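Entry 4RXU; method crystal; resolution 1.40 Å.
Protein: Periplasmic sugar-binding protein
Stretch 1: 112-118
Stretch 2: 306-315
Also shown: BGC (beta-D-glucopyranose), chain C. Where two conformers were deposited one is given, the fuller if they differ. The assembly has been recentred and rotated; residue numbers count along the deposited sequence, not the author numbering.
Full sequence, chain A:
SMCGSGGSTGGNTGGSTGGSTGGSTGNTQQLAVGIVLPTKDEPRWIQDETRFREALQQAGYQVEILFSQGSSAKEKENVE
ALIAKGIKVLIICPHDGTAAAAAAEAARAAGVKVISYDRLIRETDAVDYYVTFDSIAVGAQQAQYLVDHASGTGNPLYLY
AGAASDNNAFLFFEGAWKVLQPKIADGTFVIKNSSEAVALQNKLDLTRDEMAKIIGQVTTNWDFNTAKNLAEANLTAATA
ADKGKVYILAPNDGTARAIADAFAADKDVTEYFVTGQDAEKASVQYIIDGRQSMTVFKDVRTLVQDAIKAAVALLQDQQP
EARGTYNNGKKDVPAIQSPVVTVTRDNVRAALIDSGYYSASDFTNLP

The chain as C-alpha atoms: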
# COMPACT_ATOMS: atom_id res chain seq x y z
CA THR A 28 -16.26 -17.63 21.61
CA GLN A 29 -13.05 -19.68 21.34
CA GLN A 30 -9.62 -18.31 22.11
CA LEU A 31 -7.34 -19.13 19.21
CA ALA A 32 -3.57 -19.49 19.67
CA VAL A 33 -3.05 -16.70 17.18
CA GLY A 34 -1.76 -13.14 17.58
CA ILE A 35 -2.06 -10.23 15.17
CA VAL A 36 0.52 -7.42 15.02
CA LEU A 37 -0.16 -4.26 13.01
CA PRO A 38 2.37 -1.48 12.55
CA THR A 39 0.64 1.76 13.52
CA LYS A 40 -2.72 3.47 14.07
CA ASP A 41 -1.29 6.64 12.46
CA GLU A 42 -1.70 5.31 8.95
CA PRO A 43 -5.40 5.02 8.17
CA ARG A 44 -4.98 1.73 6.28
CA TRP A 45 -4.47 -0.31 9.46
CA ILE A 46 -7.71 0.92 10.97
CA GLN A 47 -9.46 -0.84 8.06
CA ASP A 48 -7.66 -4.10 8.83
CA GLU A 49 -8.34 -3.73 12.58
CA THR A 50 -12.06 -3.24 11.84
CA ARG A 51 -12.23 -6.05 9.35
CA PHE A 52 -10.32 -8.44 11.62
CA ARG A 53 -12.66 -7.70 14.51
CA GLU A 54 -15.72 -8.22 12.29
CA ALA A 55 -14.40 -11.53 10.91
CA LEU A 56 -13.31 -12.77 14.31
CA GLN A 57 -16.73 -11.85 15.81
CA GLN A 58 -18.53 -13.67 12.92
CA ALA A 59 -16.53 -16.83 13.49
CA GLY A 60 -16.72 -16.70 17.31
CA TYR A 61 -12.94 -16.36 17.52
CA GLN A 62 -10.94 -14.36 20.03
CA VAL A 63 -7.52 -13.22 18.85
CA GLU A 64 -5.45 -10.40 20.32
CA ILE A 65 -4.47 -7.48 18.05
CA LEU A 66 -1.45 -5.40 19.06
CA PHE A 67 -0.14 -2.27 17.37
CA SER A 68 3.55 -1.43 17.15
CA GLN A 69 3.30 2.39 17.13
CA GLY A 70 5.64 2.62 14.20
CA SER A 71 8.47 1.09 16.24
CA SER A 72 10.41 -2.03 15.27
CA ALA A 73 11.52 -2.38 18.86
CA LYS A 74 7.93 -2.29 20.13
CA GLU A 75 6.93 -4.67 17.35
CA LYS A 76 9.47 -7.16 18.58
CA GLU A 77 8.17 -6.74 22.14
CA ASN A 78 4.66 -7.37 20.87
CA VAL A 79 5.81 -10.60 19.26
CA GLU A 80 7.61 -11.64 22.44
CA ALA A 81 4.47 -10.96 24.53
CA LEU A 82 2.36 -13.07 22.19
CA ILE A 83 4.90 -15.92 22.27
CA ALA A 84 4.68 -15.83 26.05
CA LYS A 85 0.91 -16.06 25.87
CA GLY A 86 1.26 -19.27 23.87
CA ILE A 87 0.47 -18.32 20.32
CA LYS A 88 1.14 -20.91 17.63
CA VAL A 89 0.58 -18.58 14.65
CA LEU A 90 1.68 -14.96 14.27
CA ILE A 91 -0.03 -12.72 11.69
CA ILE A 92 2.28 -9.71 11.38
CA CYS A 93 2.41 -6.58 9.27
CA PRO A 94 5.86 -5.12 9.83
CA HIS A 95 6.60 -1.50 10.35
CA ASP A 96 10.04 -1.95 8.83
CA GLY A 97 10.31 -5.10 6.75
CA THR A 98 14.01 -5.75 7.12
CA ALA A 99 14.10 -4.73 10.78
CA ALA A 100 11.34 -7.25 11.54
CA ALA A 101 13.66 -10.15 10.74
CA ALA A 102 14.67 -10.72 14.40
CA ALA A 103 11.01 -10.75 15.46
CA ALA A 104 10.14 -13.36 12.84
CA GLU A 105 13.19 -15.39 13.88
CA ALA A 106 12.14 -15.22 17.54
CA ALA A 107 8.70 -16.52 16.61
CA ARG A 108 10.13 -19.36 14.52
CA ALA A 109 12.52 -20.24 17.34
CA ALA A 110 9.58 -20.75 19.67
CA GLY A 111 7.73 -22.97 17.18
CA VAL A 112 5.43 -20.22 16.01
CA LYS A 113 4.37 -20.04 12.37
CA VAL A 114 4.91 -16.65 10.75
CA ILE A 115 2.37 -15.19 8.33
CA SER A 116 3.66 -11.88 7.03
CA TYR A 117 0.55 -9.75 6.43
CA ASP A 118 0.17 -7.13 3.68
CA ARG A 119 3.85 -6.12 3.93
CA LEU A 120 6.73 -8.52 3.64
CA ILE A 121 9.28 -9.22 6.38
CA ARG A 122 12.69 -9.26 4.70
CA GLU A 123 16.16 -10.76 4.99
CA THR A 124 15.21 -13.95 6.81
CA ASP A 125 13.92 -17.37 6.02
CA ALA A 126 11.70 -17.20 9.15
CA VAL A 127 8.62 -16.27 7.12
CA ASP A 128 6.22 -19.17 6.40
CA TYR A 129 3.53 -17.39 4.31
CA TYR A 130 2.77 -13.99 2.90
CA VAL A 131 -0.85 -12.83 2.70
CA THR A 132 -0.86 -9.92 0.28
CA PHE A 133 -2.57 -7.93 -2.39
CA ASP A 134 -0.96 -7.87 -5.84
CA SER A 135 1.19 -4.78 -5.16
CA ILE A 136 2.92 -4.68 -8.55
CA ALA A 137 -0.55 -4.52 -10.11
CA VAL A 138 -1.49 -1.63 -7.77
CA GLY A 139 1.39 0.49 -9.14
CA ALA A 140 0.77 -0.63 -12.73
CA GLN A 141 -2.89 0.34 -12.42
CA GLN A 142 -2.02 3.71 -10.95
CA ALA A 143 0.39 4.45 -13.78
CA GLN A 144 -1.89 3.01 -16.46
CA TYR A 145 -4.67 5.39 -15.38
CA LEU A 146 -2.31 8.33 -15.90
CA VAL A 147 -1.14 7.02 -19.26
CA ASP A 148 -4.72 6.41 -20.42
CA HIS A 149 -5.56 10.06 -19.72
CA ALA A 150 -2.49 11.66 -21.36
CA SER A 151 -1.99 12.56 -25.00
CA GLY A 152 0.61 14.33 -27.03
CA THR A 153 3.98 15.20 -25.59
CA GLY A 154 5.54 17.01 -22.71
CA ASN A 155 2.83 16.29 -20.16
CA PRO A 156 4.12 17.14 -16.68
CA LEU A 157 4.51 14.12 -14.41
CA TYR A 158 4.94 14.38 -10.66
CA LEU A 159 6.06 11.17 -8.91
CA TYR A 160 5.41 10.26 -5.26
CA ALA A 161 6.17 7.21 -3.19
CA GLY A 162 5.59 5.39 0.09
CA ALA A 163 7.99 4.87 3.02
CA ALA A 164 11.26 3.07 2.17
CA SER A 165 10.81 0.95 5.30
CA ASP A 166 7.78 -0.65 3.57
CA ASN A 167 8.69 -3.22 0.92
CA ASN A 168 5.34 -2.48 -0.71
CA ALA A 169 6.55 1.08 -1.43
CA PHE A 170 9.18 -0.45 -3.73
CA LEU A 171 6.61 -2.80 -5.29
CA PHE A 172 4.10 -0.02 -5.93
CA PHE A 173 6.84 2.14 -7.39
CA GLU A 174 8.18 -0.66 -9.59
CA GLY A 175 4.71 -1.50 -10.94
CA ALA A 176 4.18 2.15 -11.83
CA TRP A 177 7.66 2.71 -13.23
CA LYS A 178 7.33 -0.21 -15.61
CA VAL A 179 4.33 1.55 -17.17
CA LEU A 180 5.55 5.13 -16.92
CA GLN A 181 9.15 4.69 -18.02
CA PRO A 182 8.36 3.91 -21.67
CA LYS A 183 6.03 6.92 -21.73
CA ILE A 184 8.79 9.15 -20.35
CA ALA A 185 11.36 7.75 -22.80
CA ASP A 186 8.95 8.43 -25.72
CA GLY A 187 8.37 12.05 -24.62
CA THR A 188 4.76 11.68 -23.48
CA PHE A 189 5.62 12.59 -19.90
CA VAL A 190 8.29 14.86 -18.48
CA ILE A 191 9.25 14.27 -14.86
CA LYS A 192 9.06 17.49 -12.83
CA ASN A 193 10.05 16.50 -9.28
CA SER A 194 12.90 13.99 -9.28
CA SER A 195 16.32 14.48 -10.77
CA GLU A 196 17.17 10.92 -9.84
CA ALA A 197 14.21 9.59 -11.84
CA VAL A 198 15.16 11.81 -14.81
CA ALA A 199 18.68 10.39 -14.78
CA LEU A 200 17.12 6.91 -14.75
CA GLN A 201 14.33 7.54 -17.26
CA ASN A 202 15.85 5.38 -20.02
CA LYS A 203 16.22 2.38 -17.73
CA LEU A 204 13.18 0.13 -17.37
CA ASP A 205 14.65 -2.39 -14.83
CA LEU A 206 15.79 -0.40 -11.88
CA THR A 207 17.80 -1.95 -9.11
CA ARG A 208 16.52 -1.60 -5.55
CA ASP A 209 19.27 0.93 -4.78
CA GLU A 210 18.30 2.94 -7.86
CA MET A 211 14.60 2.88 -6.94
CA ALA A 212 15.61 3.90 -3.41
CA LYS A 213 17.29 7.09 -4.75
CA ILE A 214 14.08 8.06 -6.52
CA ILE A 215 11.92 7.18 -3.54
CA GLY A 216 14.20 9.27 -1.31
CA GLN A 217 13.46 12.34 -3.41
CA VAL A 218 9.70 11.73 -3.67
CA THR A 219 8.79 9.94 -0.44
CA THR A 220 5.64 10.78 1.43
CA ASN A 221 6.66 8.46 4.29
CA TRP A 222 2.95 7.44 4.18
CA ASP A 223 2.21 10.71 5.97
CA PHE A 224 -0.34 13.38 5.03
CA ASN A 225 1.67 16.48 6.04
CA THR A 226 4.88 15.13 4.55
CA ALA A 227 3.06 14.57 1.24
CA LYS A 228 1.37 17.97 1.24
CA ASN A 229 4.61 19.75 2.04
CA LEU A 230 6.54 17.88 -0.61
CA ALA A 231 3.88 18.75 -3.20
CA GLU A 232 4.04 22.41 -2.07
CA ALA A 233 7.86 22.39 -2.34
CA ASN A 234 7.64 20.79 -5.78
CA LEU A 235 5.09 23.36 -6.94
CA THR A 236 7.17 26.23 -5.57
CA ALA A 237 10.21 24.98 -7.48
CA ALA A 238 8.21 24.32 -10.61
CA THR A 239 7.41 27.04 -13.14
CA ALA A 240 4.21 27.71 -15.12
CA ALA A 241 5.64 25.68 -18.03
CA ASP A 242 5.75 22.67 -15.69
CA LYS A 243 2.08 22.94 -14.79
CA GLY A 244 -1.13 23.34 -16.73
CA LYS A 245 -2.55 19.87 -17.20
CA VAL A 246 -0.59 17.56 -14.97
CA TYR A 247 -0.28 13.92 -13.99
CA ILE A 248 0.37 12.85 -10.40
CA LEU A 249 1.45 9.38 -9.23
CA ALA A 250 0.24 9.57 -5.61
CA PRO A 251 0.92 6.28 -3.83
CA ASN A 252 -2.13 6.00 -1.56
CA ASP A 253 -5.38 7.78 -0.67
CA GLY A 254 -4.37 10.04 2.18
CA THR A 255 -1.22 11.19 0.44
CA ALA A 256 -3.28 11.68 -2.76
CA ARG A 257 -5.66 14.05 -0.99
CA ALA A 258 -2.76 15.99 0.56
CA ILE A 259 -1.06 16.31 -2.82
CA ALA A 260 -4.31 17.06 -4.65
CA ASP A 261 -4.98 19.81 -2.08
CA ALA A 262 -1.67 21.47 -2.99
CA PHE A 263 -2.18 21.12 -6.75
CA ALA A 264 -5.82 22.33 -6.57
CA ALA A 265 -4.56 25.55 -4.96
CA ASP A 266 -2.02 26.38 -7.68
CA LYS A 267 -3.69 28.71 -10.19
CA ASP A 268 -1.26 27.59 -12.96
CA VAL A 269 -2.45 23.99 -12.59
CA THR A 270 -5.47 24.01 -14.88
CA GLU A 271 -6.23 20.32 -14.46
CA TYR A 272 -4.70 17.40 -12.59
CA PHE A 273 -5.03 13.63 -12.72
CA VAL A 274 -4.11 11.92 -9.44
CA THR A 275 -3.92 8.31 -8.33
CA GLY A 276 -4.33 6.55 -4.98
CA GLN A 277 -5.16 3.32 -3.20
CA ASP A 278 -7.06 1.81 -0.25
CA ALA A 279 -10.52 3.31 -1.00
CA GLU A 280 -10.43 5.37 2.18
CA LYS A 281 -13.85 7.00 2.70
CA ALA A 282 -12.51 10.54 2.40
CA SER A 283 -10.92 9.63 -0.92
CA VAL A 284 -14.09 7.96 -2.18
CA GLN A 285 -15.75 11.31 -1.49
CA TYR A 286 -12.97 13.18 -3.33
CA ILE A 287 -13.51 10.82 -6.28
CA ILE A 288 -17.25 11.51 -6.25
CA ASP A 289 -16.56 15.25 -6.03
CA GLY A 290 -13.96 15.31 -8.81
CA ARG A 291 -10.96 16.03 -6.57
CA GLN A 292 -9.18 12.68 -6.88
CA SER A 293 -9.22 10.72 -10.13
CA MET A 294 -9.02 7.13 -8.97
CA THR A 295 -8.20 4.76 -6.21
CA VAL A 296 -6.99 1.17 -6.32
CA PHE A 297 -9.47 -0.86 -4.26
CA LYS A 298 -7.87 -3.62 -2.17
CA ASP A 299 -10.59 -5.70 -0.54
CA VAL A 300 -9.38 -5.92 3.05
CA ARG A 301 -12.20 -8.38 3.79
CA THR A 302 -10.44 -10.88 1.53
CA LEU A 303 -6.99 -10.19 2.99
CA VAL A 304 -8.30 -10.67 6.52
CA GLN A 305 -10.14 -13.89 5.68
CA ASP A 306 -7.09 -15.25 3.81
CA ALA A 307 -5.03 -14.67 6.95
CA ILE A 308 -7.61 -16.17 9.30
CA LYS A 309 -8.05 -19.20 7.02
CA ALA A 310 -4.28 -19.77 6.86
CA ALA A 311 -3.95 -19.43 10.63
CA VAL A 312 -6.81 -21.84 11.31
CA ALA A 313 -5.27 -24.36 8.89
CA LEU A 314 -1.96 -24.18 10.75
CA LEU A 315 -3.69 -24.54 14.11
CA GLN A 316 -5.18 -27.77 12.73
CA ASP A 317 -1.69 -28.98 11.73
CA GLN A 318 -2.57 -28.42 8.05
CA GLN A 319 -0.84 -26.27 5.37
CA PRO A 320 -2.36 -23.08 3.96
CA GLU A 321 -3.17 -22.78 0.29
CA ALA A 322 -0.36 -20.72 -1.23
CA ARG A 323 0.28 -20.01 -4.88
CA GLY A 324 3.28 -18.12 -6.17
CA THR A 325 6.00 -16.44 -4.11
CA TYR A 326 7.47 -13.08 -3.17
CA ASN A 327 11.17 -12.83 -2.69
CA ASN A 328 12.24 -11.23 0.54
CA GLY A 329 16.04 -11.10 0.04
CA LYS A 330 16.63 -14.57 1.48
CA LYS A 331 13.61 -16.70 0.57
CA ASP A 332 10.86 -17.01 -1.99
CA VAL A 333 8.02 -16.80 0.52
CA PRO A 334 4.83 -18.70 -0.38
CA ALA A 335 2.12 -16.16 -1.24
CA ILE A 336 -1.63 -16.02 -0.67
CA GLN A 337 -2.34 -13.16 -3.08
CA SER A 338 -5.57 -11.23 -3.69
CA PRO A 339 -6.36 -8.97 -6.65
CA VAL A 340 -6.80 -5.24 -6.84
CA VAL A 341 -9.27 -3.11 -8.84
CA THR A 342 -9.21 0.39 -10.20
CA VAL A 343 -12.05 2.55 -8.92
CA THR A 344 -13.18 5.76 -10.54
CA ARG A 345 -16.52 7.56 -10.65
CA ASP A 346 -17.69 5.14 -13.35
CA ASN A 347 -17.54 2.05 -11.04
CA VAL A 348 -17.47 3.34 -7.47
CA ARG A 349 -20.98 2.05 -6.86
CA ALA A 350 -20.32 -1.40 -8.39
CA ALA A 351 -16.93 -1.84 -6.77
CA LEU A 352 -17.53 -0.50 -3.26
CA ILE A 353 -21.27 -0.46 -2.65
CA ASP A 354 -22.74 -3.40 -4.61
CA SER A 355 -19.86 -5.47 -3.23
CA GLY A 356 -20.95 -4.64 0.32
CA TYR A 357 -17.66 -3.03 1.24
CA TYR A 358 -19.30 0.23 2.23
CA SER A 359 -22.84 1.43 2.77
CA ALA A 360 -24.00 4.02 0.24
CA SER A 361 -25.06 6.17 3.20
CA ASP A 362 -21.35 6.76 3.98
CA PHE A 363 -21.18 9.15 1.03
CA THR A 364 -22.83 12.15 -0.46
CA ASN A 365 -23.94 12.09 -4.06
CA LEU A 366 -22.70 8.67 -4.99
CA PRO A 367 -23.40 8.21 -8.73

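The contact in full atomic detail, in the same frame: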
# COMPACT_ATOMS: atom_id res chain seq x y z
N VAL A 112 6.57 -20.99 16.46
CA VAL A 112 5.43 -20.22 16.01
C VAL A 112 5.55 -19.99 14.51
O VAL A 112 6.60 -19.56 14.02
CB VAL A 112 5.36 -18.86 16.72
CG1 VAL A 112 4.17 -18.04 16.20
CG2 VAL A 112 5.30 -19.06 18.23
N LYS A 113 4.45 -20.27 13.80
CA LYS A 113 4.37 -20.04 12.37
C LYS A 113 4.21 -18.54 12.13
O LYS A 113 3.54 -17.83 12.88
CB LYS A 113 3.21 -20.79 11.72
CG LYS A 113 3.27 -22.28 11.93
CD LYS A 113 4.31 -22.91 11.06
CE LYS A 113 4.26 -24.41 11.23
NZ LYS A 113 5.57 -24.94 10.84
N VAL A 114 4.84 -18.07 11.07
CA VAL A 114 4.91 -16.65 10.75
C VAL A 114 4.22 -16.37 9.41
O VAL A 114 4.69 -16.79 8.33
CB VAL A 114 6.37 -16.15 10.69
CG1 VAL A 114 6.41 -14.67 10.32
CG2 VAL A 114 7.03 -16.34 12.04
N ILE A 115 3.10 -15.66 9.50
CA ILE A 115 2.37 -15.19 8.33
C ILE A 115 2.62 -13.68 8.25
O ILE A 115 2.09 -12.89 9.03
CB ILE A 115 0.86 -15.44 8.47
CG1 ILE A 115 0.58 -16.94 8.68
CG2 ILE A 115 0.13 -14.90 7.24
CD1 ILE A 115 -0.89 -17.28 8.86
N SER A 116 3.45 -13.29 7.29
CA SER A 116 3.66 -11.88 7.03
C SER A 116 2.36 -11.38 6.34
O SER A 116 1.82 -12.07 5.49
CB SER A 116 4.89 -11.72 6.14
OG SER A 116 5.43 -10.41 6.15
N TYR A 117 1.88 -10.22 6.77
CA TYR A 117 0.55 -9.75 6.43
C TYR A 117 0.65 -8.38 5.78
O TYR A 117 1.15 -7.43 6.38
CB TYR A 117 -0.29 -9.65 7.69
CG TYR A 117 -1.71 -9.18 7.43
CD1 TYR A 117 -2.67 -10.03 6.92
CD2 TYR A 117 -2.07 -7.88 7.69
CE1 TYR A 117 -3.95 -9.58 6.66
CE2 TYR A 117 -3.36 -7.43 7.47
CZ TYR A 117 -4.28 -8.29 6.93
OH TYR A 117 -5.55 -7.81 6.69
N ASP A 118 0.18 -8.32 4.54
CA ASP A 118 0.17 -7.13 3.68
C ASP A 118 1.56 -6.72 3.23
O ASP A 118 1.79 -6.57 2.03
CB ASP A 118 -0.54 -5.93 4.29
CG ASP A 118 -0.78 -4.87 3.26
OD1 ASP A 118 -1.79 -5.00 2.53
OD2 ASP A 118 0.08 -3.95 3.11
N ASP A 306 -8.22 -14.43 4.26
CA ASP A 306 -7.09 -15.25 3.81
C ASP A 306 -6.14 -15.53 4.96
O ASP A 306 -5.68 -16.65 5.14
CB ASP A 306 -6.36 -14.59 2.65
CG ASP A 306 -7.05 -14.81 1.33
OD1 ASP A 306 -8.02 -15.60 1.24
OD2 ASP A 306 -6.59 -14.18 0.36
N ALA A 307 -5.90 -14.52 5.78
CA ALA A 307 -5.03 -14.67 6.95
C ALA A 307 -5.65 -15.56 8.03
O ALA A 307 -4.96 -16.39 8.65
CB ALA A 307 -4.69 -13.31 7.54
N ILE A 308 -6.93 -15.36 8.29
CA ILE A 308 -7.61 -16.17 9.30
C ILE A 308 -7.62 -17.63 8.82
O ILE A 308 -7.31 -18.55 9.59
CB ILE A 308 -9.03 -15.65 9.59
CG1 ILE A 308 -8.97 -14.28 10.27
CG2 ILE A 308 -9.79 -16.66 10.47
CD1 ILE A 308 -10.30 -13.54 10.30
N LYS A 309 -8.00 -17.85 7.58
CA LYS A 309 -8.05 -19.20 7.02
C LYS A 309 -6.68 -19.90 7.13
O LYS A 309 -6.56 -21.08 7.52
CB LYS A 309 -8.57 -19.18 5.58
CG LYS A 309 -10.06 -18.85 5.47
CD LYS A 309 -10.61 -19.01 4.05
CE LYS A 309 -10.52 -17.75 3.20
NZ LYS A 309 -11.19 -17.98 1.88
N ALA A 310 -5.61 -19.18 6.82
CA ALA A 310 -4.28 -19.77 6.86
C ALA A 310 -3.91 -20.10 8.29
O ALA A 310 -3.39 -21.18 8.56
CB ALA A 310 -3.25 -18.85 6.25
N ALA A 311 -4.20 -19.18 9.21
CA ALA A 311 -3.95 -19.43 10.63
C ALA A 311 -4.70 -20.64 11.17
O ALA A 311 -4.11 -21.50 11.83
CB ALA A 311 -4.29 -18.20 11.46
N VAL A 312 -5.98 -20.73 10.85
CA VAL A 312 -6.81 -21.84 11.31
C VAL A 312 -6.27 -23.15 10.74
O VAL A 312 -6.22 -24.17 11.43
CB VAL A 312 -8.30 -21.59 10.96
CG1 VAL A 312 -9.14 -22.86 11.13
CG2 VAL A 312 -8.82 -20.45 11.83
N ALA A 313 -5.85 -23.14 9.47
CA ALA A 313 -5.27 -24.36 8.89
C ALA A 313 -4.04 -24.80 9.68
O ALA A 313 -3.91 -25.96 10.09
CB ALA A 313 -4.93 -24.16 7.40
N LEU A 314 -3.15 -23.86 9.96
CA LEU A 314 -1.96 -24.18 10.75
C LEU A 314 -2.25 -24.66 12.16
O LEU A 314 -1.57 -25.53 12.67
CB LEU A 314 -1.03 -22.97 10.77
CG LEU A 314 -0.46 -22.59 9.41
CD1 LEU A 314 0.07 -21.18 9.42
CD2 LEU A 314 0.64 -23.54 9.00
N LEU A 315 -3.29 -24.11 12.78
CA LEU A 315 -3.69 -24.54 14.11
C LEU A 315 -4.15 -25.99 14.12
O LEU A 315 -4.02 -26.69 15.12
CB LEU A 315 -4.79 -23.64 14.63
CG LEU A 315 -4.36 -22.23 15.04
CD1 LEU A 315 -5.62 -21.49 15.48
CD2 LEU A 315 -3.30 -22.24 16.14
C2 BGC C . -0.29 -0.74 2.33
C3 BGC C . -1.15 0.37 1.77
C4 BGC C . -1.11 1.56 2.71
C5 BGC C . 0.33 1.97 3.03
C6 BGC C . 0.44 3.04 4.09
C1 BGC C . 1.10 -0.13 2.42
O1 BGC C . 2.09 -1.07 2.70
O2 BGC C . -0.32 -1.86 1.44
O3 BGC C . -2.48 -0.13 1.63
O4 BGC C . -1.71 2.69 2.05
O5 BGC C . 1.07 0.85 3.47
O6 BGC C . -0.33 2.72 5.25

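How do the two backbones lie against each other? Strand 113-117 and helix 306-315 run almost exactly antiparallel, at 175°, with their axes 10.0 Å apart at closest approach. The start of the helix segment therefore meets the end of the strand: Ala307 CA lies 7.5 Å from Tyr117 CA, and Leu314 CA lies 7.7 Å from Lys113 CA. No hydrogen bond crosses the interface; the helix backbone pairs internally, as in Ala311 N to Ala307 O at 2.9 Å.

What do the first residues of stretch 2 offer the strand? Asp306 makes no contact, but Ala307 points its methyl toward the strand, and Ala307 CB sits 3.9 Å from Tyr117 CD1, approaching the ring obliquely. The tyrosine's CA-to-CB bond points sideways, so it is the ring that reaches the methyl. Its hydroxyl is hydrogen-bonded elsewhere in the structure.

How is the middle of stretch 2 packed? Ile308 points away and Lys309 is out of reach, leaving Ala310 and Ala311 to receive Ile115. With chi1 m and chi2 t, Ile115 places its CD1 3.9 Å from Ala310 CB and 3.8 Å from Ala311 N. That last approach is van der Waals packing against the helix backbone, which small alanine side chains leave accessible.

What closes the contact at the far end? One helical turn beyond Ala310, Leu314 points toward the strand and its CD1 touches two residues, lying 4.1 Å from Ile115 CD1 and 3.9 Å from Lys113 CB. Lys113 contributes the aliphatic base of its side chain while its charged end leads away, so the contact remains apolar. Along the strand, Lys113, Ile115 and Tyr117 make the contacts, and the intervening Val114 points away.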